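Local coordinates for protein bacterial regulatory proteins, TetR family (Nitrosomonas europaea, PDB 3NI7) that probably binds DNA through a helix-turn-helix motif and acts as a dimeric transcriptional regulator of the TetR family, at residues A[82-87]-A[180-185]. Numbering follows the deposited sequence.
Sequences ERIHHL and RHLTMA
His85 NE2 forms a hydrogen bond with the carbonyl oxygen of Arg175, on helix 172-187. The same helix carries Leu182, which meets the root of the His85 side chain. His85 therefore meets that helix twice, by its ring and by its CB. Leu182 CD1 lies 3.7 Å from His85 CB, and it is equally close to the backbone N of His85. The imidazole CG is anti to the backbone N (chi1 -180°). This points the ring toward the earlier turns of helix 172-187, and the side chain also touches Leu178 and Lys179 there. Ile84 completes the apolar contact. Its CG2 methyl meets Leu182 CD1 at 3.9 Å, and the two side chains cross at a slant. One methyl of Leu182 thus rests against two successive residues of helix 80-96. Leu182 also touches Leu147. The CA atoms of His85 and Leu182 are the nearest pair across the two segments, at 7.6 Å. No hydrogen bond joins 82-87 to 180-185. The contact joins two helices outside the predicted helix-turn-helix. His181 and Met184 pack against Gln118 and Ile119 of the second subunit. Cohesion between these segments is apolar and small in area. The backbone O of Arg175 can only accept, so His85 NE2 is the donor and probably carries a proton.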
# COMPACT_ATOMS: atom_id res chain seq x y z
N GLU A 82 8.32 -20.34 -4.25
CA GLU A 82 9.53 -20.07 -3.47
C GLU A 82 10.34 -18.93 -4.12
O GLU A 82 10.91 -18.12 -3.40
CB GLU A 82 10.41 -21.33 -3.32
CG GLU A 82 9.78 -22.51 -2.57
CD GLU A 82 10.69 -23.78 -2.53
OE1 GLU A 82 11.60 -23.87 -1.65
OE2 GLU A 82 10.45 -24.70 -3.38
N ARG A 83 10.38 -18.86 -5.44
CA ARG A 83 11.23 -17.85 -6.15
C ARG A 83 10.89 -16.40 -5.84
O ARG A 83 11.72 -15.65 -5.40
CB ARG A 83 11.21 -18.06 -7.67
CG ARG A 83 12.07 -19.24 -8.14
CD ARG A 83 12.11 -19.33 -9.64
NE ARG A 83 12.91 -20.47 -10.10
CZ ARG A 83 13.12 -20.77 -11.39
NH1 ARG A 83 12.62 -20.01 -12.37
NH2 ARG A 83 13.85 -21.84 -11.70
N ILE A 84 9.64 -16.03 -6.02
CA ILE A 84 9.17 -14.73 -5.64
C ILE A 84 9.37 -14.46 -4.17
O ILE A 84 9.74 -13.37 -3.83
CB ILE A 84 7.70 -14.57 -5.93
CG1 ILE A 84 7.50 -14.58 -7.44
CG2 ILE A 84 7.20 -13.28 -5.32
CD1 ILE A 84 6.07 -14.78 -7.90
N HIS A 85 9.06 -15.42 -3.29
CA HIS A 85 9.27 -15.22 -1.84
C HIS A 85 10.75 -14.99 -1.53
O HIS A 85 11.11 -14.21 -0.65
CB HIS A 85 8.75 -16.42 -1.08
CG HIS A 85 8.89 -16.32 0.41
ND1 HIS A 85 9.95 -16.89 1.09
CD2 HIS A 85 8.07 -15.79 1.36
CE1 HIS A 85 9.78 -16.68 2.39
NE2 HIS A 85 8.65 -16.03 2.58
N HIS A 86 11.61 -15.68 -2.24
CA HIS A 86 13.00 -15.58 -1.96
C HIS A 86 13.53 -14.19 -2.34
O HIS A 86 14.26 -13.54 -1.57
CB HIS A 86 13.74 -16.68 -2.68
CG HIS A 86 15.11 -16.89 -2.13
ND1 HIS A 86 16.04 -15.87 -2.03
CD2 HIS A 86 15.69 -18.00 -1.60
CE1 HIS A 86 17.15 -16.34 -1.48
NE2 HIS A 86 16.96 -17.63 -1.21
N LEU A 87 13.19 -13.71 -3.53
CA LEU A 87 13.65 -12.40 -3.97
C LEU A 87 13.12 -11.31 -3.07
O LEU A 87 13.84 -10.37 -2.78
CB LEU A 87 13.21 -12.11 -5.39
CG LEU A 87 13.68 -13.10 -6.45
CD1 LEU A 87 12.92 -12.87 -7.76
CD2 LEU A 87 15.21 -13.00 -6.59
N ARG A 180 2.45 -17.02 3.33
CA ARG A 180 1.07 -17.38 3.31
C ARG A 180 0.29 -16.71 2.23
O ARG A 180 -0.38 -17.37 1.45
CB ARG A 180 0.45 -17.08 4.66
CG ARG A 180 0.71 -18.19 5.59
CD ARG A 180 0.66 -17.78 7.03
NE ARG A 180 1.08 -18.94 7.82
CZ ARG A 180 0.69 -19.23 9.06
NH1 ARG A 180 -0.10 -18.44 9.68
NH2 ARG A 180 1.08 -20.33 9.68
N HIS A 181 0.41 -15.41 2.12
CA HIS A 181 -0.37 -14.72 1.12
C HIS A 181 -0.00 -15.17 -0.29
O HIS A 181 -0.86 -15.24 -1.17
CB HIS A 181 -0.23 -13.21 1.28
CG HIS A 181 -0.96 -12.69 2.47
ND1 HIS A 181 -0.46 -12.78 3.75
CD2 HIS A 181 -2.18 -12.11 2.58
CE1 HIS A 181 -1.33 -12.25 4.60
NE2 HIS A 181 -2.39 -11.85 3.92
N LEU A 182 1.27 -15.46 -0.51
CA LEU A 182 1.71 -15.89 -1.82
C LEU A 182 1.17 -17.22 -2.13
O LEU A 182 0.75 -17.46 -3.25
CB LEU A 182 3.23 -15.95 -1.95
CG LEU A 182 4.01 -14.66 -2.18
CD1 LEU A 182 5.52 -15.03 -2.31
CD2 LEU A 182 3.51 -13.91 -3.38
N THR A 183 1.16 -18.09 -1.11
CA THR A 183 0.58 -19.42 -1.24
C THR A 183 -0.92 -19.45 -1.40
O THR A 183 -1.41 -20.07 -2.34
CB THR A 183 0.94 -20.26 -0.07
OG1 THR A 183 2.31 -20.06 0.23
CG2 THR A 183 0.75 -21.70 -0.41
N MSE A 184 -1.65 -18.79 -0.49
CA MSE A 184 -3.11 -18.75 -0.56
C MSE A 184 -3.50 -18.26 -1.94
O MSE A 184 -4.25 -18.93 -2.66
CB MSE A 184 -3.72 -17.86 0.55
CG MSE A 184 -4.19 -18.63 1.81
SE MSE A 184 -4.41 -17.58 3.51
CE MSE A 184 -3.14 -16.16 3.07
N ALA A 185 -2.95 -17.12 -2.32
CA ALA A 185 -3.19 -16.48 -3.63
C ALA A 185 -2.93 -17.37 -4.87
O ALA A 185 -3.73 -17.36 -5.81
CB ALA A 185 -2.34 -15.23 -3.73